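Local coordinates for protein catechol 2,3-dioxygenase (PDB 3HPY) that probably catalyses, as a homotetramer, the iron-dependent extradiol cleavage of catechol by dioxygen to 2-hydroxy-6-oxohexa-2,4-dienoate, at residues C[198-203]-C[271-276]; C[14-19]-C[258-263]; C[78-83]-C[104-109]; C[51-56]-C[125-130]. All blocks are in the same frame, centred on the assembly; numbering follows the deposited sequence.

Interaction 1 (C[198-203]-C[271-276]); sequences HKVHDI and GGYHPY. With MCT (4-methylcatechol), chain J.
Apolar contact between these two loops runs largely through side chains lying over ring faces. Val200 sets CG1 squarely over the centre of the Tyr273 ring, 3.8 Å from CG1 to the ring centroid, a nearly axial CH-pi contact; the same methyl reaches Pro275 CD. Pro275 CG in turn rests against Lys199 O at 3.4 Å. At the other end, the CB of His198 makes a second CH-pi contact with the Tyr276 face. The two side chains run alongside each other and point the same way; their ring planes, 22° apart, are slid so that the rings barely overlap, and Tyr276 OH lies over the rim of the imidazole. His198 CA approaches Pro275 O to 2.9 Å, a tight CA-H...O contact. Polar bridging is left to water. Water 1 donates to His198 O and lies in the plane of the His274 ring, 2.7 Å from ND1. Water 2 accepts from Val200 N and donates to Tyr273 O. Tyr273 N, buried under Val200, has no partner, whereas Tyr273 OH is held by Glu179. Lys199 NZ forms a salt bridge to Asp202 OD1 (3.1 Å), coming from above the carboxylate plane, and also donates to Asp153 O, beside the iron ligand His154. His198 also stacks on His198 of the second subunit. His201 leaves the packing and turns its ring edge to 4-methylcatechol, NE2 giving a weak hydrogen bond of 3.2 Å to O4. A histidine so placed beside the substrate hydroxyl is characteristic of the extradiol dioxygenase pocket, where a catalytic part, as in relatives, is possible.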
loop_
_atom_site.group_PDB
_atom_site.type_symbol
_atom_site.label_atom_id
_atom_site.label_comp_id
_atom_site.label_asym_id
_atom_site.label_seq_id
_atom_site.Cartn_x
_atom_site.Cartn_y
_atom_site.Cartn_z
ATOM N N HIS C 198 -10.661 21.969 4.035
ATOM C CA HIS C 198 -11.348 20.701 4.284
ATOM C C HIS C 198 -10.360 19.602 4.701
ATOM O O HIS C 198 -10.630 18.402 4.573
ATOM C CB HIS C 198 -12.238 20.241 3.104
ATOM C CG HIS C 198 -11.510 20.017 1.817
ATOM N ND1 HIS C 198 -11.547 20.920 0.777
ATOM C CD2 HIS C 198 -10.726 18.996 1.399
ATOM C CE1 HIS C 198 -10.816 20.469 -0.226
ATOM N NE2 HIS C 198 -10.304 19.303 0.126
ATOM N N LYS C 199 -9.211 20.029 5.220
ATOM C CA LYS C 199 -8.198 19.102 5.724
ATOM C C LYS C 199 -8.567 18.855 7.195
ATOM O O LYS C 199 -9.244 19.682 7.812
ATOM C CB LYS C 199 -6.794 19.727 5.653
ATOM C CG LYS C 199 -6.240 19.945 4.254
ATOM C CD LYS C 199 -5.031 20.878 4.250
ATOM C CE LYS C 199 -3.908 20.366 5.139
ATOM N NZ LYS C 199 -2.821 21.357 5.313
ATOM N N VAL C 200 -8.137 17.727 7.755
ATOM C CA VAL C 200 -8.421 17.411 9.158
ATOM C C VAL C 200 -7.927 18.531 10.075
ATOM O O VAL C 200 -8.509 18.779 11.127
ATOM C CB VAL C 200 -7.783 16.071 9.583
ATOM C CG1 VAL C 200 -8.742 14.936 9.308
ATOM C CG2 VAL C 200 -6.475 15.851 8.834
ATOM N N HIS C 201 -6.842 19.192 9.681
ATOM C CA HIS C 201 -6.321 20.340 10.425
ATOM C C HIS C 201 -5.124 21.006 9.762
ATOM O O HIS C 201 -4.277 20.353 9.140
ATOM C CB HIS C 201 -5.953 19.960 11.858
ATOM C CG HIS C 201 -4.770 19.053 11.958
ATOM N ND1 HIS C 201 -4.588 17.980 11.114
ATOM C CD2 HIS C 201 -3.735 19.028 12.831
ATOM C CE1 HIS C 201 -3.492 17.331 11.462
ATOM N NE2 HIS C 201 -2.956 17.944 12.502
ATOM N N ASP C 202 -5.066 22.322 9.892
ATOM C CA ASP C 202 -3.965 23.085 9.339
ATOM C C ASP C 202 -3.033 23.467 10.482
ATOM O O ASP C 202 -1.872 23.817 10.265
ATOM C CB ASP C 202 -4.504 24.322 8.623
ATOM C CG ASP C 202 -5.203 23.966 7.319
ATOM O OD1 ASP C 202 -4.506 23.780 6.298
ATOM O OD2 ASP C 202 -6.448 23.845 7.332
ATOM N N ILE C 203 -3.549 23.371 11.705
ATOM C CA ILE C 203 -2.774 23.701 12.890
ATOM C C ILE C 203 -3.472 23.170 14.141
ATOM O O ILE C 203 -4.702 23.027 14.165
ATOM C CB ILE C 203 -2.575 25.240 13.006
ATOM C CG1 ILE C 203 -1.520 25.561 14.070
ATOM C CG2 ILE C 203 -3.901 25.913 13.341
ATOM C CD1 ILE C 203 -1.031 27.013 14.027
ATOM N N GLY C 271 -3.170 10.640 5.303
ATOM C CA GLY C 271 -4.490 10.145 5.660
ATOM C C GLY C 271 -5.362 11.110 6.449
ATOM O O GLY C 271 -5.034 12.285 6.615
ATOM N N GLY C 272 -6.482 10.597 6.941
ATOM C CA GLY C 272 -7.401 11.419 7.699
ATOM C C GLY C 272 -8.654 11.578 6.878
ATOM O O GLY C 272 -8.648 11.283 5.684
ATOM N N TYR C 273 -9.731 12.034 7.506
ATOM C CA TYR C 273 -10.982 12.211 6.790
ATOM C C TYR C 273 -11.059 13.575 6.133
ATOM O O TYR C 273 -10.056 14.280 6.038
ATOM C CB TYR C 273 -12.171 11.970 7.724
ATOM C CG TYR C 273 -12.094 12.668 9.058
ATOM C CD1 TYR C 273 -12.666 13.931 9.245
ATOM C CD2 TYR C 273 -11.440 12.072 10.139
ATOM C CE1 TYR C 273 -12.586 14.583 10.472
ATOM C CE2 TYR C 273 -11.356 12.714 11.372
ATOM C CZ TYR C 273 -11.931 13.971 11.530
ATOM O OH TYR C 273 -11.845 14.626 12.741
ATOM N N HIS C 274 -12.256 13.957 5.699
ATOM C CA HIS C 274 -12.414 15.211 4.988
ATOM C C HIS C 274 -13.490 16.100 5.561
ATOM O O HIS C 274 -14.601 16.159 5.042
ATOM C CB HIS C 274 -12.710 14.897 3.524
ATOM C CG HIS C 274 -11.696 13.992 2.902
ATOM N ND1 HIS C 274 -10.417 14.408 2.601
ATOM C CD2 HIS C 274 -11.744 12.673 2.596
ATOM C CE1 HIS C 274 -9.722 13.385 2.137
ATOM N NE2 HIS C 274 -10.503 12.321 2.126
ATOM N N PRO C 275 -13.170 16.817 6.640
ATOM C CA PRO C 275 -14.174 17.694 7.238
ATOM C C PRO C 275 -14.422 18.977 6.463
ATOM O O PRO C 275 -13.557 19.470 5.739
ATOM C CB PRO C 275 -13.614 17.951 8.630
ATOM C CG PRO C 275 -12.137 17.948 8.397
ATOM C CD PRO C 275 -11.941 16.776 7.457
ATOM N N TYR C 276 -15.630 19.503 6.615
ATOM C CA TYR C 276 -16.021 20.746 5.972
ATOM C C TYR C 276 -16.510 21.664 7.105
ATOM O O TYR C 276 -16.819 21.196 8.201
ATOM C CB TYR C 276 -17.113 20.469 4.924
ATOM C CG TYR C 276 -16.575 19.899 3.609
ATOM C CD1 TYR C 276 -16.196 20.748 2.567
ATOM C CD2 TYR C 276 -16.360 18.514 3.441
ATOM C CE1 TYR C 276 -15.604 20.250 1.392
ATOM C CE2 TYR C 276 -15.769 18.000 2.259
ATOM C CZ TYR C 276 -15.388 18.885 1.244
ATOM O OH TYR C 276 -14.750 18.447 0.097
HETATM C C1 MCT J . -2.203 14.273 16.871
HETATM C C2 MCT J . -0.977 14.947 16.745
HETATM C C3 MCT J . -0.545 15.358 15.462
HETATM O O3 MCT J . 0.623 15.995 15.338
HETATM C C4 MCT J . -1.337 15.105 14.309
HETATM O O4 MCT J . -0.901 15.511 13.084
HETATM C C5 MCT J . -2.579 14.425 14.440
HETATM C C6 MCT J . -3.003 14.015 15.729
HETATM C C MCT J . -2.666 13.827 18.222
HETATM O O HOH W 1 -9.157 16.736 2.734
HETATM O O HOH W 2 -7.563 15.870 5.386
#

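Interaction 2 (C[14-19]-C[258-263]); sequences VRVLNL and AWDPSG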
loop_
_atom_site.group_PDB
_atom_site.type_symbol
_atom_site.label_atom_id
_atom_site.label_comp_id
_atom_site.label_asym_id
_atom_site.label_seq_id
_atom_site.Cartn_x
_atom_site.Cartn_y
_atom_site.Cartn_z
ATOM N N VAL C 14 12.153 27.856 11.770
ATOM C CA VAL C 14 12.708 27.068 12.865
ATOM C C VAL C 14 14.216 27.292 12.976
ATOM O O VAL C 14 14.913 27.458 11.972
ATOM C CB VAL C 14 12.423 25.552 12.645
ATOM C CG1 VAL C 14 13.072 24.720 13.747
ATOM C CG2 VAL C 14 10.925 25.305 12.629
ATOM N N ARG C 15 14.706 27.293 14.207
ATOM C CA ARG C 15 16.120 27.503 14.478
ATOM C C ARG C 15 16.836 26.210 14.865
ATOM O O ARG C 15 16.324 25.417 15.643
ATOM C CB ARG C 15 16.266 28.542 15.590
ATOM C CG ARG C 15 15.208 28.442 16.684
ATOM C CD ARG C 15 15.494 29.447 17.793
ATOM N NE ARG C 15 14.741 29.183 19.016
ATOM C CZ ARG C 15 13.494 29.583 19.240
ATOM N NH1 ARG C 15 12.836 30.282 18.323
ATOM N NH2 ARG C 15 12.903 29.279 20.387
ATOM N N VAL C 16 18.016 25.995 14.299
ATOM C CA VAL C 16 18.796 24.802 14.599
ATOM C C VAL C 16 20.137 25.201 15.219
ATOM O O VAL C 16 20.655 26.286 14.952
ATOM C CB VAL C 16 19.062 23.964 13.328
ATOM C CG1 VAL C 16 17.773 23.309 12.849
ATOM C CG2 VAL C 16 19.637 24.844 12.244
ATOM N N LEU C 17 20.685 24.323 16.050
ATOM C CA LEU C 17 21.963 24.572 16.715
ATOM C C LEU C 17 23.124 24.585 15.715
ATOM O O LEU C 17 24.052 25.387 15.844
ATOM C CB LEU C 17 22.215 23.496 17.770
ATOM C CG LEU C 17 21.056 23.173 18.722
ATOM C CD1 LEU C 17 21.404 21.956 19.571
ATOM C CD2 LEU C 17 20.761 24.375 19.599
ATOM N N ASN C 18 23.079 23.686 14.733
ATOM C CA ASN C 18 24.123 23.609 13.715
ATOM C C ASN C 18 23.495 23.719 12.334
ATOM O O ASN C 18 22.872 22.779 11.837
ATOM C CB ASN C 18 24.894 22.289 13.821
ATOM C CG ASN C 18 26.128 22.258 12.927
ATOM O OD1 ASN C 18 26.053 22.492 11.717
ATOM N ND2 ASN C 18 27.273 21.962 13.524
ATOM N N LEU C 19 23.673 24.878 11.716
ATOM C CA LEU C 19 23.115 25.137 10.397
ATOM C C LEU C 19 23.550 24.098 9.370
ATOM O O LEU C 19 22.715 23.542 8.655
ATOM C CB LEU C 19 23.530 26.531 9.928
ATOM C CG LEU C 19 22.423 27.426 9.372
ATOM C CD1 LEU C 19 23.026 28.749 8.923
ATOM C CD2 LEU C 19 21.730 26.743 8.219
ATOM N N ALA C 258 9.826 11.995 14.703
ATOM C CA ALA C 258 11.271 11.883 14.752
ATOM C C ALA C 258 11.850 13.213 15.182
ATOM O O ALA C 258 11.127 14.206 15.284
ATOM C CB ALA C 258 11.813 11.495 13.388
ATOM N N TRP C 259 13.155 13.241 15.433
ATOM C CA TRP C 259 13.793 14.480 15.847
ATOM C C TRP C 259 14.832 14.923 14.857
ATOM O O TRP C 259 15.510 14.101 14.243
ATOM C CB TRP C 259 14.461 14.312 17.214
ATOM C CG TRP C 259 13.515 14.464 18.328
ATOM C CD1 TRP C 259 12.896 15.616 18.724
ATOM C CD2 TRP C 259 13.018 13.424 19.171
ATOM N NE1 TRP C 259 12.038 15.353 19.766
ATOM C CE2 TRP C 259 12.094 14.015 20.058
ATOM C CE3 TRP C 259 13.266 12.047 19.263
ATOM C CZ2 TRP C 259 11.411 13.275 21.025
ATOM C CZ3 TRP C 259 12.590 11.312 20.227
ATOM C CH2 TRP C 259 11.673 11.928 21.096
ATOM N N ASP C 260 14.966 16.226 14.674
ATOM C CA ASP C 260 15.999 16.640 13.767
ATOM C C ASP C 260 17.274 16.812 14.612
ATOM O O ASP C 260 17.222 16.822 15.844
ATOM C CB ASP C 260 15.550 17.873 12.957
ATOM C CG ASP C 260 15.795 19.190 13.652
ATOM O OD1 ASP C 260 15.949 19.223 14.894
ATOM O OD2 ASP C 260 15.815 20.212 12.925
ATOM N N PRO C 261 18.440 16.879 13.959
ATOM C CA PRO C 261 19.764 17.024 14.584
ATOM C C PRO C 261 19.889 17.997 15.762
ATOM O O PRO C 261 20.785 17.850 16.594
ATOM C CB PRO C 261 20.658 17.419 13.413
ATOM C CG PRO C 261 19.998 16.747 12.248
ATOM C CD PRO C 261 18.536 16.994 12.494
ATOM N N SER C 262 19.004 18.987 15.829
ATOM C CA SER C 262 19.033 19.964 16.916
ATOM C C SER C 262 17.968 19.657 17.963
ATOM O O SER C 262 17.872 20.343 18.972
ATOM C CB SER C 262 18.794 21.381 16.381
ATOM O OG SER C 262 19.712 21.717 15.361
ATOM N N GLY C 263 17.157 18.633 17.725
ATOM C CA GLY C 263 16.119 18.305 18.685
ATOM C C GLY C 263 14.731 18.819 18.322
ATOM O O GLY C 263 13.788 18.690 19.100
HETATM O O HOH W 3 21.243 21.179 13.134
#
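The carboxylate of Asp260 is the flat group at this contact. Ser262 N approaches OD1 from above its plane, 66° out of it, and donates a hydrogen bond of 3.2 Å; this closes an Asx turn inside the type I turn from Asp260 to Gly263. Asp260 CG sits in the crowded position between the backbone N and the carbonyl carbon, chi1 86°, and from there OD2 reaches the CG1 methyl of Val16 at 3.7 Å, the two side chains crossing obliquely. Outside the two segments, OD1 also accepts from Asn264 N, and OD2 is hydrogen-bonded to Tyr26 OH.

Ser262 carries the contact itself. Its OG, anti to the carbonyl carbon (chi1 -55°), lies at the end of strand 9-16, where Leu17 N donates to it over 2.9 Å along a somewhat bent path. The same oxygen presses on Val16 CB at only 3.1 Å, a close fit. Water 3 is the second polar partner of OG, 2.8 Å away, and it donates to Asn18 O at 2.6 Å, so the hydroxyl is tied to the chain on both sides of Leu17 CA. The exposed Leu17 lays CG against Ser262 CB at 3.7 Å, and its CD1 reaches the Ser262 carbonyl.

Just beyond, Asn18 is the N-cap of helix 19-29, OD1 taking Glu21 N. The turn following strand 254-259 therefore abuts the junction of strand 9-16 with that helix: Pro261 and Asp260 lean on Phe25, and Val16 packs back on Ile58 of strand 56-60, joining the N-terminal module to the C-terminal one.

Interaction 3 (C[78-83]-C[104-109]); sequences TLEKLD and TGERVR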
loop_
_atom_site.group_PDB
_atom_site.type_symbol
_atom_site.label_atom_id
_atom_site.label_comp_id
_atom_site.label_asym_id
_atom_site.label_seq_id
_atom_site.Cartn_x
_atom_site.Cartn_y
_atom_site.Cartn_z
ATOM N N THR C 78 -7.432 40.480 1.139
ATOM C CA THR C 78 -7.775 39.633 2.274
ATOM C C THR C 78 -6.817 39.935 3.419
ATOM O O THR C 78 -7.227 40.048 4.578
ATOM C CB THR C 78 -7.659 38.145 1.900
ATOM O OG1 THR C 78 -8.374 37.914 0.678
ATOM C CG2 THR C 78 -8.250 37.263 3.001
ATOM N N LEU C 79 -5.537 40.072 3.076
ATOM C CA LEU C 79 -4.494 40.356 4.054
ATOM C C LEU C 79 -4.855 41.597 4.870
ATOM O O LEU C 79 -4.913 41.544 6.101
ATOM C CB LEU C 79 -3.154 40.570 3.348
ATOM C CG LEU C 79 -1.901 40.619 4.225
ATOM C CD1 LEU C 79 -1.755 39.294 4.962
ATOM C CD2 LEU C 79 -0.664 40.885 3.368
ATOM N N GLU C 80 -5.104 42.708 4.179
ATOM C CA GLU C 80 -5.467 43.961 4.841
ATOM C C GLU C 80 -6.695 43.726 5.708
ATOM O O GLU C 80 -6.756 44.137 6.865
ATOM C CB GLU C 80 -5.785 45.039 3.803
ATOM C CG GLU C 80 -4.658 45.339 2.827
ATOM C CD GLU C 80 -3.386 45.776 3.524
ATOM O OE1 GLU C 80 -3.478 46.270 4.670
ATOM O OE2 GLU C 80 -2.298 45.635 2.924
ATOM N N LYS C 81 -7.676 43.053 5.123
ATOM C CA LYS C 81 -8.931 42.740 5.791
ATOM C C LYS C 81 -8.690 42.032 7.132
ATOM O O LYS C 81 -9.243 42.424 8.164
ATOM C CB LYS C 81 -9.765 41.872 4.851
ATOM C CG LYS C 81 -11.250 41.884 5.113
ATOM C CD LYS C 81 -11.647 40.851 6.139
ATOM C CE LYS C 81 -13.164 40.766 6.239
ATOM N NZ LYS C 81 -13.595 39.767 7.259
ATOM N N LEU C 82 -7.852 41.000 7.119
ATOM C CA LEU C 82 -7.555 40.259 8.339
ATOM C C LEU C 82 -6.732 41.066 9.346
ATOM O O LEU C 82 -6.975 40.992 10.552
ATOM C CB LEU C 82 -6.860 38.945 7.983
ATOM C CG LEU C 82 -7.856 38.025 7.273
ATOM C CD1 LEU C 82 -7.130 36.895 6.562
ATOM C CD2 LEU C 82 -8.851 37.493 8.295
ATOM N N ASP C 83 -5.763 41.837 8.861
ATOM C CA ASP C 83 -4.966 42.668 9.761
ATOM C C ASP C 83 -5.958 43.533 10.552
ATOM O O ASP C 83 -5.890 43.600 11.777
ATOM C CB ASP C 83 -4.000 43.550 8.950
ATOM C CG ASP C 83 -3.041 44.363 9.829
ATOM O OD1 ASP C 83 -2.392 45.277 9.280
ATOM O OD2 ASP C 83 -2.923 44.095 11.045
ATOM N N THR C 104 9.558 36.841 -0.715
ATOM C CA THR C 104 8.321 37.015 0.037
ATOM C C THR C 104 7.815 38.454 0.134
ATOM O O THR C 104 8.599 39.415 0.190
ATOM C CB THR C 104 8.482 36.484 1.459
ATOM O OG1 THR C 104 9.133 35.210 1.407
ATOM C CG2 THR C 104 7.119 36.337 2.135
ATOM N N GLY C 105 6.490 38.582 0.173
ATOM C CA GLY C 105 5.860 39.880 0.275
ATOM C C GLY C 105 5.721 40.259 1.729
ATOM O O GLY C 105 6.103 39.503 2.620
ATOM N N GLU C 106 5.179 41.437 1.982
ATOM C CA GLU C 106 5.019 41.873 3.349
ATOM C C GLU C 106 4.014 40.956 4.025
ATOM O O GLU C 106 3.113 40.426 3.375
ATOM C CB GLU C 106 4.532 43.305 3.371
ATOM C CG GLU C 106 3.215 43.447 2.701
ATOM C CD GLU C 106 2.660 44.840 2.819
ATOM O OE1 GLU C 106 1.509 45.031 2.386
ATOM O OE2 GLU C 106 3.362 45.739 3.336
ATOM N N ARG C 107 4.185 40.774 5.330
ATOM C CA ARG C 107 3.321 39.903 6.112
ATOM C C ARG C 107 2.891 40.557 7.420
ATOM O O ARG C 107 3.601 41.398 7.972
ATOM C CB ARG C 107 4.056 38.600 6.428
ATOM C CG ARG C 107 5.370 38.431 5.671
ATOM C CD ARG C 107 6.458 37.911 6.588
ATOM N NE ARG C 107 7.782 38.332 6.139
ATOM C CZ ARG C 107 8.912 38.102 6.804
ATOM N NH1 ARG C 107 8.889 37.443 7.960
ATOM N NH2 ARG C 107 10.062 38.545 6.315
ATOM N N VAL C 108 1.728 40.152 7.915
ATOM C CA VAL C 108 1.190 40.680 9.161
ATOM C C VAL C 108 1.530 39.678 10.255
ATOM O O VAL C 108 1.157 38.510 10.155
ATOM C CB VAL C 108 -0.339 40.828 9.073
ATOM C CG1 VAL C 108 -0.863 41.569 10.283
ATOM C CG2 VAL C 108 -0.715 41.551 7.795
ATOM N N ARG C 109 2.249 40.123 11.286
ATOM C CA ARG C 109 2.622 39.230 12.377
ATOM C C ARG C 109 2.044 39.690 13.705
ATOM O O ARG C 109 2.009 40.881 13.996
ATOM C CB ARG C 109 4.146 39.124 12.504
ATOM C CG ARG C 109 4.606 38.059 13.499
ATOM C CD ARG C 109 6.097 38.158 13.796
ATOM N NE ARG C 109 6.935 37.964 12.613
ATOM C CZ ARG C 109 8.259 38.083 12.616
ATOM N NH1 ARG C 109 8.896 38.395 13.737
ATOM N NH2 ARG C 109 8.951 37.891 11.499
#
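Helical backbone 78-83, with Leu82 N and Asp83 N bonded to the carbonyls of Thr78 and Leu79, lies over the start of strand 107-111, closest at Asp83 and Val108, whose CA atoms are 6.5 Å apart. Val108 points at the helix and forks between two of its side chains. One branch, CG2, meets Leu79, 3.8 Å from CD1, the two side chains sliding past each other in opposite directions. Leu79 CG is anti to the backbone N (chi1 -169°), which carries the isobutyl tip across to the strand, and the other methyl, CD2, comes down on Glu106 O at 3.8 Å. Leu79 also reaches Val73 and Leu120, so it belongs to the apolar layer between helix 76-89 and the sheet.

The other branch of Val108, CG1, lies against the carboxylate of Asp83, only 3.3 Å from OD2. That oxygen is satisfied elsewhere by Thr93 OG1, while OD1 forms a salt bridge to Arg95. Glu80 starts out away from the strand, but its bend at chi2 (-58°) swings OE2 to 3.9 Å from OE1 of Glu106. The latter chain is extended beyond CG and crosses Glu80 at about a right angle, so the two acids meet tip to tip with their carboxylates turned 58° apart.

Two like charges this close would repel, yet Arg95 pairs with both acids, in a salt bridge to Glu80 and a long, weak ion pair to Glu106. Its charge probably helps keep Glu80, Asp83 and Glu106 ionised; apolar packing of Leu79 on Val108 thus adjoins three carboxylates, that of the buried Asp83 included.

Interaction 4 (C[51-56]-C[125-130]); sequences RDHSCY and TCVGNG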
loop_
_atom_site.group_PDB
_atom_site.type_symbol
_atom_site.label_atom_id
_atom_site.label_comp_id
_atom_site.label_asym_id
_atom_site.label_seq_id
_atom_site.Cartn_x
_atom_site.Cartn_y
_atom_site.Cartn_z
ATOM N N ARG C 51 4.247 24.743 -4.855
ATOM C CA ARG C 51 4.611 25.632 -5.952
ATOM C C ARG C 51 5.313 26.909 -5.502
ATOM O O ARG C 51 6.068 27.511 -6.271
ATOM C CB ARG C 51 3.363 25.982 -6.778
ATOM C CG ARG C 51 2.621 24.745 -7.256
ATOM C CD ARG C 51 1.665 25.034 -8.390
ATOM N NE ARG C 51 0.908 23.834 -8.730
ATOM C CZ ARG C 51 -0.012 23.774 -9.684
ATOM N NH1 ARG C 51 -0.298 24.850 -10.406
ATOM N NH2 ARG C 51 -0.648 22.636 -9.912
ATOM N N ASP C 52 5.086 27.302 -4.252
ATOM C CA ASP C 52 5.686 28.520 -3.714
ATOM C C ASP C 52 7.139 28.362 -3.265
ATOM O O ASP C 52 7.567 27.277 -2.864
ATOM C CB ASP C 52 4.810 29.069 -2.583
ATOM C CG ASP C 52 3.539 29.742 -3.105
ATOM O OD1 ASP C 52 3.436 29.940 -4.340
ATOM O OD2 ASP C 52 2.655 30.083 -2.291
ATOM N N HIS C 53 7.889 29.461 -3.340
ATOM C CA HIS C 53 9.314 29.490 -3.002
ATOM C C HIS C 53 9.795 28.728 -1.770
ATOM O O HIS C 53 10.811 28.028 -1.828
ATOM C CB HIS C 53 9.786 30.943 -2.894
ATOM C CG HIS C 53 11.246 31.086 -2.595
ATOM N ND1 HIS C 53 11.741 31.177 -1.311
ATOM C CD2 HIS C 53 12.318 31.179 -3.416
ATOM C CE1 HIS C 53 13.052 31.327 -1.355
ATOM N NE2 HIS C 53 13.428 31.332 -2.622
ATOM N N SER C 54 9.078 28.857 -0.664
ATOM C CA SER C 54 9.491 28.202 0.569
ATOM C C SER C 54 8.327 27.914 1.504
ATOM O O SER C 54 7.280 28.555 1.416
ATOM C CB SER C 54 10.472 29.106 1.311
ATOM O OG SER C 54 9.790 30.265 1.779
ATOM N N CYS C 55 8.541 26.957 2.408
ATOM C CA CYS C 55 7.564 26.557 3.422
ATOM C C CYS C 55 8.317 26.220 4.725
ATOM O O CYS C 55 7.724 26.090 5.794
ATOM C CB CYS C 55 6.779 25.329 2.965
ATOM S SG CYS C 55 7.698 23.767 3.109
ATOM N N TYR C 56 9.636 26.086 4.625
ATOM C CA TYR C 56 10.456 25.769 5.790
ATOM C C TYR C 56 11.790 26.503 5.697
ATOM O O TYR C 56 12.509 26.392 4.693
ATOM C CB TYR C 56 10.716 24.263 5.868
ATOM C CG TYR C 56 11.019 23.767 7.265
ATOM C CD1 TYR C 56 9.993 23.529 8.178
ATOM C CD2 TYR C 56 12.334 23.513 7.671
ATOM C CE1 TYR C 56 10.261 23.042 9.460
ATOM C CE2 TYR C 56 12.614 23.026 8.953
ATOM C CZ TYR C 56 11.570 22.788 9.838
ATOM O OH TYR C 56 11.832 22.268 11.086
ATOM N N THR C 125 6.740 34.327 -4.258
ATOM C CA THR C 125 7.046 33.862 -5.601
ATOM C C THR C 125 6.736 32.391 -5.854
ATOM O O THR C 125 7.058 31.526 -5.040
ATOM C CB THR C 125 8.529 34.119 -5.931
ATOM O OG1 THR C 125 8.818 35.510 -5.758
ATOM C CG2 THR C 125 8.840 33.718 -7.364
ATOM N N CYS C 126 6.101 32.128 -6.993
ATOM C CA CYS C 126 5.751 30.779 -7.417
ATOM C C CYS C 126 6.885 30.243 -8.275
ATOM O O CYS C 126 7.131 30.762 -9.368
ATOM C CB CYS C 126 4.458 30.793 -8.241
ATOM S SG CYS C 126 4.115 29.232 -9.123
ATOM N N VAL C 127 7.571 29.211 -7.787
ATOM C CA VAL C 127 8.694 28.620 -8.515
ATOM C C VAL C 127 8.294 27.341 -9.246
ATOM O O VAL C 127 9.019 26.875 -10.131
ATOM C CB VAL C 127 9.867 28.286 -7.560
ATOM C CG1 VAL C 127 11.141 27.995 -8.362
ATOM C CG2 VAL C 127 10.097 29.442 -6.600
ATOM N N GLY C 128 7.138 26.783 -8.881
ATOM C CA GLY C 128 6.668 25.556 -9.506
ATOM C C GLY C 128 7.150 24.338 -8.735
ATOM O O GLY C 128 7.915 24.490 -7.787
ATOM N N ASN C 129 6.710 23.144 -9.135
ATOM C CA ASN C 129 7.096 21.899 -8.463
ATOM C C ASN C 129 8.144 21.078 -9.229
ATOM O O ASN C 129 8.243 19.863 -9.046
ATOM C CB ASN C 129 5.866 21.013 -8.220
ATOM C CG ASN C 129 5.198 20.570 -9.513
ATOM O OD1 ASN C 129 4.346 19.673 -9.509
ATOM N ND2 ASN C 129 5.571 21.196 -10.621
ATOM N N GLY C 130 8.913 21.736 -10.089
ATOM C CA GLY C 130 9.946 21.031 -10.834
ATOM C C GLY C 130 9.436 20.202 -11.996
ATOM O O GLY C 130 10.230 19.645 -12.749
#
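Arg51 O is gripped by two successive backbone N-H groups. Val127 N gives a 2.7 Å bond nearly along the C=O axis, and Gly128 N one of 2.9 Å that arrives in the carbonyl plane on a lone pair, the straighter of the two at the hydrogen (153°). Cys126 CA adds a CA-H...O contact to the same oxygen. A third bond runs the other way, His53 N to Thr125 O, 2.8 Å and almost collinear with the C=O.

Together they form a single antiparallel bridge in which Asp52 and Cys126 are the non-hydrogen-bonded pair, their CA atoms 4.3 Å apart. The bridge ties the loop between strands 43-46 and 56-60, within the N-terminal vicinal oxygen chelate region, to the chain running from strand 117-121 toward strand 151-159. A classic beta bulge, Cys55 and Tyr56 facing Phe45, follows in the same chain.

Side chains add a thin layer of packing. Val127 CG2, anti to the carbonyl carbon, touches His53 CA at 3.7 Å and lies at the edge of the imidazole, near its plane; His53 CB also rests on Thr125 O at 3.5 Å. Cys126 SG, anti to its own backbone N (chi1 168°), faces Arg51 CB at 4.1 Å. Asp52 brings OD1 to within 3.9 Å of Cys126 CA, while its OD2 is shared by Arg8 and Lys72 in salt bridges. Arg51, stretched out from CG to NE, extends to the second subunit, where NH1 donates to Glu280 O of that chain and the side chain packs on Tyr279 of the same neighbour.

Overall arrangement
Interaction 1 stands closest to chemistry: its His201 touches 4-methylcatechol. The side chain of Val200 is about 9 Å from the bound Fe (III) ion. His154, His216 and Glu267 hold that metal. Interaction 2 is on the opposite side of the chain's centre, 28 Å from interaction 1 between centres, though its Asp260 side chain is about 10 Å from that of His216. Interactions 3 and 4 lie away from the site. Interaction 4 touches interaction 2 through Val14 CG2 and Tyr56 OH, 3.5 Å apart, and interaction 3 comes within about 5 Å of interaction 4 at nearest atoms. Interactions 3 and 4 nest within the long loop closed by interaction 2, while interactions 1 and 4 both reach the second subunit.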